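Long-range contacts in CglIIR protein (Corynebacterium glutamicum, PDB 6F1S), which serves as the H subunit of the restriction endonuclease CglI, an NTPase with a DEAD-Z1 helicase-like motor, represented in this structure by its C-terminal domain: residues G107-P112 against I128-E133; T91-L96 against R119-H124; Y22-P27 against F64-N69. One frame throughout, in Å; residues are numbered along the deposited sequence.

Contact 1 of 3, residues G107-P112 against I128-E133; sequences GALLSP and ILYRIE. With EDO (1,2-ethanediol), chain C.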
ATOM      1  N   GLY A 107       8.373  -6.543 -10.871  1.00 26.26           N
ATOM      2  CA  GLY A 107       9.413  -5.808 -10.176  1.00 23.78           C
ATOM      3  C   GLY A 107       9.090  -4.357  -9.881  1.00 22.56           C
ATOM      4  O   GLY A 107       9.867  -3.668  -9.219  1.00 22.70           O
ATOM      5  N   ALA A 108       7.942  -3.891 -10.365  1.00 19.95           N
ATOM      6  CA  ALA A 108       7.544  -2.496 -10.184  1.00 18.61           C
ATOM      7  C   ALA A 108       6.043  -2.383  -9.965  1.00 17.56           C
ATOM      8  O   ALA A 108       5.286  -3.279 -10.347  1.00 19.58           O
ATOM      9  CB  ALA A 108       7.963  -1.667 -11.386  1.00 19.03           C
ATOM     10  N   LEU A 109       5.617  -1.283  -9.354  1.00 14.48           N
ATOM     11  CA  LEU A 109       4.198  -1.064  -9.084  1.00 15.18           C
ATOM     12  C   LEU A 109       3.718   0.303  -9.561  1.00 15.82           C
ATOM     13  O   LEU A 109       2.786   0.398 -10.355  1.00 15.80           O
ATOM     14  CB  LEU A 109       3.901  -1.198  -7.587  1.00 13.40           C
ATOM     15  CG  LEU A 109       2.433  -0.979  -7.216  1.00 12.14           C
ATOM     16  CD1 LEU A 109       1.571  -2.086  -7.821  1.00 11.93           C
ATOM     17  CD2 LEU A 109       2.246  -0.897  -5.702  1.00 11.19           C
ATOM     18  N   LEU A 110       4.371   1.352  -9.071  1.00 16.34           N
ATOM     19  CA  LEU A 110       3.904   2.727  -9.236  1.00 16.62           C
ATOM     20  C   LEU A 110       3.938   3.262 -10.663  1.00 16.54           C
ATOM     21  O   LEU A 110       4.831   2.950 -11.450  1.00 16.62           O
ATOM     22  CB  LEU A 110       4.726   3.661  -8.344  1.00 16.00           C
ATOM     23  CG  LEU A 110       4.728   3.334  -6.852  1.00 15.54           C
ATOM     24  CD1 LEU A 110       5.570   4.354  -6.097  1.00 17.02           C
ATOM     25  CD2 LEU A 110       3.300   3.276  -6.309  1.00 12.46           C
ATOM     26  N   SER A 111       2.934   4.077 -10.965  1.00 17.48           N
ATOM     27  CA  SER A 111       2.846   4.858 -12.190  1.00 15.65           C
ATOM     28  C   SER A 111       3.884   5.984 -12.177  1.00 17.14           C
ATOM     29  O   SER A 111       4.410   6.322 -11.114  1.00 17.98           O
ATOM     30  CB  SER A 111       1.443   5.448 -12.323  1.00 12.53           C
ATOM     31  OG  SER A 111       1.333   6.598 -11.502  1.00 14.23           O
ATOM     32  N   PRO A 112       4.169   6.584 -13.349  1.00 17.78           N
ATOM     33  CA  PRO A 112       5.118   7.706 -13.352  1.00 18.01           C
ATOM     34  C   PRO A 112       4.649   8.862 -12.477  1.00 18.74           C
ATOM     35  O   PRO A 112       5.470   9.533 -11.856  1.00 20.56           O
ATOM     36  CB  PRO A 112       5.166   8.123 -14.823  1.00 17.72           C
ATOM     37  CG  PRO A 112       4.732   6.908 -15.581  1.00 16.25           C
ATOM     38  CD  PRO A 112       3.716   6.245 -14.712  1.00 16.21           C
ATOM     39  N   ILE A 128       0.833   4.169  -0.315  1.00 13.42           N
ATOM     40  CA  ILE A 128       0.134   4.156  -1.591  1.00 13.17           C
ATOM     41  C   ILE A 128      -0.473   2.774  -1.807  1.00 13.99           C
ATOM     42  O   ILE A 128       0.235   1.770  -1.761  1.00 14.63           O
ATOM     43  CB  ILE A 128       1.078   4.508  -2.763  1.00 13.09           C
ATOM     44  CG1 ILE A 128       1.736   5.875  -2.529  1.00 12.46           C
ATOM     45  CG2 ILE A 128       0.331   4.477  -4.081  1.00  8.31           C
ATOM     46  CD1 ILE A 128       2.667   6.322  -3.663  1.00 12.98           C
ATOM     47  N   LEU A 129      -1.782   2.722  -2.027  1.00 13.00           N
ATOM     48  CA  LEU A 129      -2.458   1.452  -2.270  1.00 13.89           C
ATOM     49  C   LEU A 129      -2.992   1.382  -3.702  1.00 14.07           C
ATOM     50  O   LEU A 129      -3.725   2.261  -4.150  1.00 13.21           O
ATOM     51  CB  LEU A 129      -3.592   1.242  -1.258  1.00 13.99           C
ATOM     52  CG  LEU A 129      -3.140   0.916   0.173  1.00 13.65           C
ATOM     53  CD1 LEU A 129      -4.265   1.084   1.193  1.00 14.05           C
ATOM     54  CD2 LEU A 129      -2.576  -0.482   0.248  1.00 13.14           C
ATOM     55  N   TYR A 130      -2.594   0.335  -4.418  1.00 13.82           N
ATOM     56  CA  TYR A 130      -3.041   0.111  -5.789  1.00 14.49           C
ATOM     57  C   TYR A 130      -4.041  -1.034  -5.845  1.00 15.36           C
ATOM     58  O   TYR A 130      -3.736  -2.150  -5.411  1.00 15.63           O
ATOM     59  CB  TYR A 130      -1.859  -0.205  -6.713  1.00 14.40           C
ATOM     60  CG  TYR A 130      -1.221   0.992  -7.387  1.00 15.36           C
ATOM     61  CD1 TYR A 130      -1.213   2.236  -6.778  1.00 15.90           C
ATOM     62  CD2 TYR A 130      -0.622   0.870  -8.639  1.00 15.39           C
ATOM     63  CE1 TYR A 130      -0.623   3.328  -7.389  1.00 15.74           C
ATOM     64  CE2 TYR A 130      -0.037   1.958  -9.258  1.00 15.60           C
ATOM     65  CZ  TYR A 130      -0.042   3.186  -8.627  1.00 16.18           C
ATOM     66  OH  TYR A 130       0.535   4.285  -9.224  1.00 15.50           O
ATOM     67  N   ARG A 131      -5.229  -0.760  -6.379  1.00 14.78           N
ATOM     68  CA  ARG A 131      -6.244  -1.795  -6.548  1.00 14.28           C
ATOM     69  C   ARG A 131      -6.151  -2.386  -7.946  1.00 13.73           C
ATOM     70  O   ARG A 131      -6.334  -1.690  -8.936  1.00 11.41           O
ATOM     71  CB  ARG A 131      -7.648  -1.237  -6.296  1.00 14.96           C
ATOM     72  CG  ARG A 131      -8.742  -2.295  -6.135  1.00 14.47           C
ATOM     73  CD  ARG A 131     -10.119  -1.646  -6.048  1.00 15.28           C
ATOM     74  NE  ARG A 131     -11.173  -2.605  -5.732  1.00 15.78           N
ATOM     75  CZ  ARG A 131     -11.829  -3.318  -6.642  1.00 17.19           C
ATOM     76  NH1 ARG A 131     -11.532  -3.188  -7.929  1.00 15.81           N
ATOM     77  NH2 ARG A 131     -12.777  -4.166  -6.265  1.00 17.55           N
ATOM     78  N   ILE A 132      -5.855  -3.678  -8.019  1.00 17.42           N
ATOM     79  CA  ILE A 132      -5.696  -4.359  -9.299  1.00 18.19           C
ATOM     80  C   ILE A 132      -6.733  -5.457  -9.455  1.00 20.53           C
ATOM     81  O   ILE A 132      -6.839  -6.344  -8.607  1.00 19.48           O
ATOM     82  CB  ILE A 132      -4.293  -4.967  -9.443  1.00 16.34           C
ATOM     83  CG1 ILE A 132      -3.234  -3.873  -9.340  1.00 14.70           C
ATOM     84  CG2 ILE A 132      -4.166  -5.722 -10.763  1.00 15.44           C
ATOM     85  CD1 ILE A 132      -1.818  -4.397  -9.297  1.00 15.46           C
ATOM     86  N   GLU A 133      -7.488  -5.392 -10.548  1.00 24.42           N
ATOM     87  CA  GLU A 133      -8.569  -6.333 -10.804  1.00 27.42           C
ATOM     88  C   GLU A 133      -8.601  -6.742 -12.275  1.00 26.20           C
ATOM     89  O   GLU A 133      -8.326  -5.933 -13.153  1.00 24.98           O
ATOM     90  CB  GLU A 133      -9.907  -5.715 -10.395  1.00 32.09           C
ATOM     91  CG  GLU A 133     -11.097  -6.644 -10.495  1.00 38.73           C
ATOM     92  CD  GLU A 133     -12.412  -5.892 -10.588  1.00 44.70           C
ATOM     93  OE1 GLU A 133     -12.791  -5.212  -9.612  1.00 43.76           O
ATOM     94  OE2 GLU A 133     -13.065  -5.975 -11.648  1.00 51.85           O
TER
HETATM   95  C1  EDO C 702       0.208   2.092 -12.718  1.00 39.52           C
HETATM   96  O1  EDO C 702       1.555   1.719 -13.049  1.00 38.10           O
HETATM   97  C2  EDO C 702      -0.648   2.218 -13.974  1.00 40.18           C
HETATM   98  O2  EDO C 702      -1.513   1.082 -14.103  1.00 40.02           O
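The phenol of Tyr130, on strand 126-132, reaches Leu109, Leu110 and Ser111, the last residues of the loop that leads into helix 112-120. Loop, helix and strand belong to one beta-alpha-beta unit, and Ser111 is the N-cap of its helix. Its OG sits between the backbone N and the carbonyl carbon (chi1 80°) and is satisfied by the backbone N of Asp114, in the first turn of the helix. The backbone N of Ser111 has a different partner: it donates to Tyr130 OH over 3.0 Å in an almost straight bond (172° at the hydrogen), close to the plane of the ring. This bond is read with some reserve, because Tyr130 OH lies too near another atom of the model. Ser111 OG is 3.3 Å from Tyr130 OH, at best a weak link whose proton is not settled. Leu109 O accepts from O1 of a 1,2-ethanediol molecule at 3.2 Å; the diol, probably taken up from the crystallisation liquor, also brings its C1 to the edge of the tyrosine ring at CE2. Away from the hydroxyl the contact is apolar. Leu109 and Tyr130 slide past each other in opposite directions, Leu109 CD1 lying 3.8 Å from Tyr130 CD2. Val154 and Phe23 also touch Leu109, which places it over neighbouring strands of the sheet. Leu110 crosses the tyrosine at about a right angle, and its CD2 rests 3.9 Å from Ile128 CG2 and 4.1 Å from Tyr130 CZ.

Contact 2 of 3, residues T91-L96 against R119-H124; sequences TARMVL and RAEVAH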
ATOM      1  N   THR A  91       0.751  13.157  10.868  1.00 33.57           N
ATOM      2  CA  THR A  91      -0.170  12.235  10.224  1.00 31.20           C
ATOM      3  C   THR A  91       0.497  11.562   9.027  1.00 29.29           C
ATOM      4  O   THR A  91       1.486  12.061   8.486  1.00 28.48           O
ATOM      5  CB  THR A  91      -1.466  12.946   9.756  1.00 37.69           C
ATOM      6  OG1 THR A  91      -1.137  14.021   8.867  1.00 37.36           O
ATOM      7  CG2 THR A  91      -2.237  13.499  10.944  1.00 38.20           C
ATOM      8  N   ALA A  92      -0.046  10.421   8.626  1.00 26.09           N
ATOM      9  CA  ALA A  92       0.418   9.745   7.429  1.00 25.47           C
ATOM     10  C   ALA A  92      -0.381  10.220   6.228  1.00 23.95           C
ATOM     11  O   ALA A  92      -1.527  10.653   6.361  1.00 23.67           O
ATOM     12  CB  ALA A  92       0.307   8.231   7.583  1.00 24.27           C
ATOM     13  N   ARG A  93       0.243  10.155   5.059  1.00 22.63           N
ATOM     14  CA  ARG A  93      -0.438  10.437   3.804  1.00 20.47           C
ATOM     15  C   ARG A  93      -0.811   9.117   3.134  1.00 18.95           C
ATOM     16  O   ARG A  93      -0.002   8.188   3.074  1.00 18.53           O
ATOM     17  CB  ARG A  93       0.446  11.288   2.890  1.00 20.87           C
ATOM     18  CG  ARG A  93      -0.216  11.742   1.599  1.00 20.53           C
ATOM     19  CD  ARG A  93       0.720  12.643   0.818  1.00 20.52           C
ATOM     20  NE  ARG A  93       0.156  13.085  -0.453  1.00 20.04           N
ATOM     21  CZ  ARG A  93       0.844  13.724  -1.396  1.00 20.69           C
ATOM     22  NH1 ARG A  93       2.133  13.995  -1.216  1.00 20.28           N
ATOM     23  NH2 ARG A  93       0.245  14.088  -2.522  1.00 19.83           N
HETATM   24  N   MSE A  94      -2.045   9.027   2.654  1.00 17.96           N
HETATM   25  CA  MSE A  94      -2.505   7.805   2.009  1.00 16.48           C
HETATM   26  C   MSE A  94      -3.098   8.090   0.634  1.00 14.77           C
HETATM   27  O   MSE A  94      -3.971   8.950   0.476  1.00 13.21           O
HETATM   28  CB  MSE A  94      -3.531   7.070   2.879  1.00 15.09           C
HETATM   29  CG  MSE A  94      -3.937   5.723   2.290  1.00 14.35           C
HETATM   30 SE   MSE A  94      -4.897   4.531   3.516  1.00 36.63          SE
HETATM   31  CE  MSE A  94      -6.664   5.356   3.436  1.00  8.59           C
ATOM     32  N   VAL A  95      -2.599   7.354  -0.356  1.00 12.79           N
ATOM     33  CA  VAL A  95      -3.052   7.486  -1.729  1.00 12.24           C
ATOM     34  C   VAL A  95      -3.671   6.168  -2.187  1.00 12.20           C
ATOM     35  O   VAL A  95      -3.040   5.113  -2.109  1.00 13.20           O
ATOM     36  CB  VAL A  95      -1.892   7.897  -2.668  1.00 12.83           C
ATOM     37  CG1 VAL A  95      -2.349   7.944  -4.116  1.00 10.46           C
ATOM     38  CG2 VAL A  95      -1.315   9.244  -2.236  1.00 12.05           C
ATOM     39  N   LEU A  96      -4.921   6.239  -2.636  1.00 12.96           N
ATOM     40  CA  LEU A  96      -5.653   5.076  -3.120  1.00 13.43           C
ATOM     41  C   LEU A  96      -5.900   5.213  -4.611  1.00 15.42           C
ATOM     42  O   LEU A  96      -6.543   6.168  -5.044  1.00 14.87           O
ATOM     43  CB  LEU A  96      -6.996   4.921  -2.395  1.00 13.20           C
ATOM     44  CG  LEU A  96      -7.025   4.914  -0.866  1.00 13.55           C
ATOM     45  CD1 LEU A  96      -8.463   4.798  -0.356  1.00 13.64           C
ATOM     46  CD2 LEU A  96      -6.167   3.794  -0.310  1.00 12.42           C
ATOM     47  N   ARG A 119       8.347  10.797  -4.472  1.00 28.42           N
ATOM     48  CA  ARG A 119       9.625  11.475  -4.338  1.00 32.24           C
ATOM     49  C   ARG A 119       9.434  12.862  -3.718  1.00 29.98           C
ATOM     50  O   ARG A 119      10.260  13.314  -2.928  1.00 30.69           O
ATOM     51  CB  ARG A 119      10.333  11.578  -5.689  1.00 36.99           C
ATOM     52  CG  ARG A 119      10.861  10.248  -6.196  1.00 41.20           C
ATOM     53  CD  ARG A 119      11.846  10.447  -7.334  1.00 46.09           C
ATOM     54  NE  ARG A 119      12.636   9.247  -7.599  1.00 51.58           N
ATOM     55  CZ  ARG A 119      12.578   8.542  -8.725  1.00 53.87           C
ATOM     56  NH1 ARG A 119      11.767   8.924  -9.705  1.00 53.11           N
ATOM     57  NH2 ARG A 119      13.338   7.462  -8.874  1.00 53.75           N
ATOM     58  N   ALA A 120       8.333  13.520  -4.059  1.00 27.04           N
ATOM     59  CA  ALA A 120       8.065  14.859  -3.551  1.00 28.35           C
ATOM     60  C   ALA A 120       7.614  14.867  -2.088  1.00 27.95           C
ATOM     61  O   ALA A 120       7.705  15.894  -1.417  1.00 27.39           O
ATOM     62  CB  ALA A 120       7.022  15.554  -4.423  1.00 28.14           C
ATOM     63  N   GLU A 121       7.123  13.733  -1.593  1.00 28.58           N
ATOM     64  CA  GLU A 121       6.657  13.660  -0.205  1.00 28.04           C
ATOM     65  C   GLU A 121       7.797  13.314   0.738  1.00 29.09           C
ATOM     66  O   GLU A 121       8.258  12.178   0.767  1.00 28.83           O
ATOM     67  CB  GLU A 121       5.533  12.637  -0.061  1.00 27.02           C
ATOM     68  CG  GLU A 121       5.014  12.485   1.363  1.00 26.85           C
ATOM     69  CD  GLU A 121       4.572  13.806   1.966  1.00 26.56           C
ATOM     70  OE1 GLU A 121       5.194  14.242   2.959  1.00 26.10           O
ATOM     71  OE2 GLU A 121       3.604  14.408   1.451  1.00 25.94           O
ATOM     72  N   VAL A 122       8.251  14.296   1.510  1.00 32.03           N
ATOM     73  CA  VAL A 122       9.379  14.082   2.413  1.00 35.20           C
ATOM     74  C   VAL A 122       9.032  14.362   3.873  1.00 36.09           C
ATOM     75  O   VAL A 122       9.874  14.211   4.755  1.00 38.91           O
ATOM     76  CB  VAL A 122      10.592  14.957   2.020  1.00 37.17           C
ATOM     77  CG1 VAL A 122      11.154  14.512   0.674  1.00 37.76           C
ATOM     78  CG2 VAL A 122      10.206  16.427   1.984  1.00 37.39           C
ATOM     79  N   ALA A 123       7.791  14.761   4.129  1.00 34.92           N
ATOM     80  CA  ALA A 123       7.353  15.049   5.488  1.00 35.07           C
ATOM     81  C   ALA A 123       6.506  13.920   6.060  1.00 34.63           C
ATOM     82  O   ALA A 123       6.774  13.422   7.150  1.00 35.57           O
ATOM     83  CB  ALA A 123       6.575  16.353   5.527  1.00 35.74           C
ATOM     84  N   HIS A 124       5.480  13.522   5.319  1.00 34.17           N
ATOM     85  CA  HIS A 124       4.541  12.515   5.800  1.00 34.13           C
ATOM     86  C   HIS A 124       4.987  11.101   5.461  1.00 29.79           C
ATOM     87  O   HIS A 124       5.395  10.828   4.332  1.00 27.50           O
ATOM     88  CB  HIS A 124       3.146  12.750   5.206  1.00 38.60           C
ATOM     89  CG  HIS A 124       2.512  14.041   5.624  1.00 43.04           C
ATOM     90  ND1 HIS A 124       1.915  14.213   6.854  1.00 44.63           N
ATOM     91  CD2 HIS A 124       2.367  15.216   4.967  1.00 45.07           C
ATOM     92  CE1 HIS A 124       1.440  15.442   6.941  1.00 46.36           C
ATOM     93  NE2 HIS A 124       1.700  16.070   5.809  1.00 47.20           N
TER
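Thr91 O receives the shortest sound polar bond of this contact, from His124 ND1 at 2.7 Å. The N-H points nearly straight at the oxygen (164°), and Thr91 O lies close to the plane of the imidazole, at its edge. Relative to the Thr91 peptide, the donor lies well above the carbonyl plane. The side chains of Thr91 and His124 lie side by side and point the same way, with Thr91 OG1 3.5 Å from His124 CE1. Two residues further along the chain, Arg93 CB packs against His124 CB at 3.8 Å.

The two segments belong to a beta-alpha-beta unit: strand 92-100 is the first strand, and residues 121-124 form the turn after helix 112-120 that leads into the parallel strand 126-132. Backbone bonds of Arg93 with Pro125 and Leu127 begin the pairing of those strands just beyond His124.

Arg93 runs extended from CG to NE, which carries NE out toward the turn. There NH1 meets Glu121 OE2 at 3.1 Å in a salt bridge, on the anti lone pair of that oxygen. The carboxylate stands nearly perpendicular to the guanidinium, the planes being 89° apart, and OE2 is tilted somewhat from the guanidinium plane. On its other terminal nitrogen, NH2, Arg93 forms a second salt bridge, with Asp49 of the edge strand 49-52. Glu121 is buried and bent at chi2 (55°), which folds CD back over its own turn. Its OE1 accepts from Ala123 N at 2.9 Å, again on the anti side; His124 N also donates to OE1, though the modelled length of that bond is doubtfully short. Glu121 OE2 in addition lies 3.4 Å from Arg93 CD.

Contact 3 of 3, residues Y22-P27 against F64-N69; sequences YFAADP and FTVDPN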
ATOM      1  N   TYR A  22       9.057   1.124  -0.806  1.00 22.97           N
ATOM      2  CA  TYR A  22       9.048  -0.332  -0.708  1.00 23.83           C
ATOM      3  C   TYR A  22       7.638  -0.828  -0.963  1.00 21.68           C
ATOM      4  O   TYR A  22       6.694  -0.357  -0.334  1.00 23.25           O
ATOM      5  CB  TYR A  22       9.527  -0.809   0.668  1.00 26.06           C
ATOM      6  CG  TYR A  22      10.916  -0.355   1.057  1.00 27.52           C
ATOM      7  CD1 TYR A  22      12.042  -1.054   0.639  1.00 28.92           C
ATOM      8  CD2 TYR A  22      11.100   0.767   1.854  1.00 28.23           C
ATOM      9  CE1 TYR A  22      13.317  -0.641   0.998  1.00 29.82           C
ATOM     10  CE2 TYR A  22      12.368   1.188   2.218  1.00 29.81           C
ATOM     11  CZ  TYR A  22      13.473   0.481   1.789  1.00 31.21           C
ATOM     12  OH  TYR A  22      14.734   0.904   2.154  1.00 32.00           O
ATOM     13  N   PHE A  23       7.475  -1.762  -1.889  1.00 20.29           N
ATOM     14  CA  PHE A  23       6.148  -2.322  -2.105  1.00 20.70           C
ATOM     15  C   PHE A  23       6.166  -3.847  -2.007  1.00 21.55           C
ATOM     16  O   PHE A  23       7.166  -4.490  -2.306  1.00 23.72           O
ATOM     17  CB  PHE A  23       5.571  -1.859  -3.457  1.00 19.61           C
ATOM     18  CG  PHE A  23       5.912  -2.752  -4.625  1.00 19.34           C
ATOM     19  CD1 PHE A  23       7.089  -2.566  -5.336  1.00 17.95           C
ATOM     20  CD2 PHE A  23       5.037  -3.754  -5.031  1.00 17.78           C
ATOM     21  CE1 PHE A  23       7.402  -3.371  -6.421  1.00 18.61           C
ATOM     22  CE2 PHE A  23       5.340  -4.566  -6.111  1.00 18.71           C
ATOM     23  CZ  PHE A  23       6.529  -4.374  -6.813  1.00 19.32           C
ATOM     24  N   ALA A  24       5.052  -4.409  -1.564  1.00 20.46           N
ATOM     25  CA  ALA A  24       4.898  -5.853  -1.470  1.00 21.15           C
ATOM     26  C   ALA A  24       4.733  -6.473  -2.851  1.00 21.26           C
ATOM     27  O   ALA A  24       3.758  -6.205  -3.549  1.00 21.93           O
ATOM     28  CB  ALA A  24       3.704  -6.206  -0.590  1.00 21.27           C
ATOM     29  N   ALA A  25       5.689  -7.311  -3.234  1.00 22.02           N
ATOM     30  CA  ALA A  25       5.647  -8.005  -4.515  1.00 22.37           C
ATOM     31  C   ALA A  25       4.516  -9.018  -4.560  1.00 22.20           C
ATOM     32  O   ALA A  25       3.870  -9.196  -5.594  1.00 21.88           O
ATOM     33  CB  ALA A  25       6.969  -8.694  -4.785  1.00 21.09           C
ATOM     34  N   ASP A  26       4.280  -9.678  -3.430  1.00 23.47           N
ATOM     35  CA  ASP A  26       3.292 -10.749  -3.366  1.00 25.23           C
ATOM     36  C   ASP A  26       2.432 -10.672  -2.100  1.00 26.11           C
ATOM     37  O   ASP A  26       2.503 -11.546  -1.242  1.00 22.52           O
ATOM     38  CB  ASP A  26       3.999 -12.111  -3.444  1.00 25.66           C
ATOM     39  CG  ASP A  26       3.033 -13.266  -3.638  1.00 28.14           C
ATOM     40  OD1 ASP A  26       1.914 -13.028  -4.135  1.00 27.71           O
ATOM     41  OD2 ASP A  26       3.395 -14.413  -3.296  1.00 32.18           O
ATOM     42  N   PRO A  27       1.603  -9.622  -1.984  1.00 26.84           N
ATOM     43  CA  PRO A  27       0.791  -9.483  -0.772  1.00 25.84           C
ATOM     44  C   PRO A  27      -0.354 -10.484  -0.704  1.00 25.93           C
ATOM     45  O   PRO A  27      -0.816 -10.975  -1.734  1.00 26.42           O
ATOM     46  CB  PRO A  27       0.255  -8.054  -0.881  1.00 23.89           C
ATOM     47  CG  PRO A  27       0.205  -7.791  -2.341  1.00 23.18           C
ATOM     48  CD  PRO A  27       1.371  -8.518  -2.936  1.00 23.51           C
ATOM     49  N   PHE A  64      -3.141  -6.936   5.990  1.00 22.70           N
ATOM     50  CA  PHE A  64      -2.208  -7.572   5.068  1.00 23.17           C
ATOM     51  C   PHE A  64      -1.348  -8.623   5.753  1.00 26.42           C
ATOM     52  O   PHE A  64      -0.935  -8.462   6.905  1.00 26.57           O
ATOM     53  CB  PHE A  64      -1.289  -6.533   4.412  1.00 22.31           C
ATOM     54  CG  PHE A  64      -1.965  -5.672   3.376  1.00 21.62           C
ATOM     55  CD1 PHE A  64      -1.908  -6.009   2.033  1.00 20.97           C
ATOM     56  CD2 PHE A  64      -2.637  -4.516   3.742  1.00 21.88           C
ATOM     57  CE1 PHE A  64      -2.518  -5.204   1.071  1.00 20.55           C
ATOM     58  CE2 PHE A  64      -3.248  -3.716   2.790  1.00 21.60           C
ATOM     59  CZ  PHE A  64      -3.192  -4.065   1.452  1.00 20.73           C
ATOM     60  N   THR A  65      -1.085  -9.701   5.023  1.00 27.37           N
ATOM     61  CA  THR A  65      -0.077 -10.677   5.403  1.00 29.19           C
ATOM     62  C   THR A  65       0.990 -10.699   4.319  1.00 31.04           C
ATOM     63  O   THR A  65       0.706 -11.050   3.175  1.00 30.45           O
ATOM     64  CB  THR A  65      -0.671 -12.089   5.579  1.00 30.15           C
ATOM     65  OG1 THR A  65      -1.648 -12.075   6.628  1.00 30.99           O
ATOM     66  CG2 THR A  65       0.424 -13.094   5.913  1.00 29.48           C
ATOM     67  N   VAL A  66       2.208 -10.297   4.667  1.00 33.02           N
ATOM     68  CA  VAL A  66       3.310 -10.306   3.711  1.00 36.57           C
ATOM     69  C   VAL A  66       4.572 -10.889   4.348  1.00 38.97           C
ATOM     70  O   VAL A  66       4.872 -10.616   5.509  1.00 39.18           O
ATOM     71  CB  VAL A  66       3.616  -8.883   3.170  1.00 33.53           C
ATOM     72  CG1 VAL A  66       4.773  -8.919   2.177  1.00 32.74           C
ATOM     73  CG2 VAL A  66       2.381  -8.270   2.518  1.00 32.86           C
ATOM     74  N   ASP A  67       5.294 -11.711   3.591  1.00 41.00           N
ATOM     75  CA  ASP A  67       6.567 -12.239   4.055  1.00 43.85           C
ATOM     76  C   ASP A  67       7.528 -11.089   4.340  1.00 41.51           C
ATOM     77  O   ASP A  67       7.705 -10.207   3.503  1.00 39.20           O
ATOM     78  CB  ASP A  67       7.164 -13.197   3.022  1.00 47.67           C
ATOM     79  CG  ASP A  67       8.491 -13.786   3.467  1.00 51.09           C
ATOM     80  OD1 ASP A  67       8.484 -14.663   4.356  1.00 53.71           O
ATOM     81  OD2 ASP A  67       9.540 -13.378   2.924  1.00 51.83           O
ATOM     82  N   PRO A  68       8.142 -11.095   5.532  1.00 41.60           N
ATOM     83  CA  PRO A  68       9.026 -10.023   6.002  1.00 39.97           C
ATOM     84  C   PRO A  68      10.140  -9.677   5.024  1.00 38.64           C
ATOM     85  O   PRO A  68      10.553  -8.521   4.961  1.00 38.73           O
ATOM     86  CB  PRO A  68       9.604 -10.599   7.296  1.00 40.94           C
ATOM     87  CG  PRO A  68       8.560 -11.540   7.774  1.00 41.31           C
ATOM     88  CD  PRO A  68       7.992 -12.161   6.537  1.00 41.69           C
ATOM     89  N   ASN A  69      10.613 -10.658   4.264  1.00 39.12           N
ATOM     90  CA  ASN A  69      11.679 -10.416   3.297  1.00 39.29           C
ATOM     91  C   ASN A  69      11.166  -9.687   2.065  1.00 37.43           C
ATOM     92  O   ASN A  69      11.932  -9.031   1.354  1.00 37.66           O
ATOM     93  CB  ASN A  69      12.342 -11.731   2.889  1.00 42.16           C
ATOM     94  CG  ASN A  69      13.158 -12.338   4.009  1.00 44.23           C
ATOM     95  OD1 ASN A  69      12.689 -13.222   4.726  1.00 46.62           O
ATOM     96  ND2 ASN A  69      14.384 -11.858   4.175  1.00 44.51           N
TER
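Val66 directs its CB toward residues 22-27, and its two methyl branches make most of the contact. CG1, anti to the backbone N (chi1 180°), meets Ala24 CB at 4.0 Å. CG2 reaches further across: it lies 4.0 Å from the same Ala24 CB, 3.9 Å from Pro27 CA and 4.0 Å from Pro27 CB. The valine thus touches both ends of the turn running from Ala24 to Pro27. Two residues earlier, Phe64 adds one more apolar touch, its CD1 standing 4.2 Å from Pro27 CB, which sits at the edge of the ring. The side-chain packing between the two segments is apolar; among the polar partners of the turn is Asp70, whose carboxylate oxygens accept from the backbone N atoms of Ala25 and Asp26. Beyond Val66 the chain bends in an Asx turn, Asp67 OD2 accepting from Asn69 N. The packing lies at the end of a small antiparallel pair, where strand 28-29 begins and strand 64-65 ends, with Thr65 bonded to Arg28 through the backbone. Leu73 of helix 73-86 touches both Phe64 and Val66, while Pro155 of strand 152-158 touches Phe64 and Ala24, placing the contact between that helix and the main sheet.

In the fold
From the N terminus, contact 3 comes first: it joins the end of edge strand 21-23 to residues 64-69, closing a loop that holds helices 32-46 and 54-61 and edge strand 49-52. Contact 2 then opens on strand 92-100, and before it closes after helix 112-120, contact 1 has opened at residues 107-112, to close on strand 126-132. Contacts 1 and 2 therefore cross, and they meet in the sheet, where Leu129 N probably bonds to Val95 O. Contact 3 touches contact 1 through Phe23 against Leu109 and Phe64 against Leu129. Contacts 2 and 3 stay apart, nearest atoms about 8 Å, on opposite sides of the domain centre.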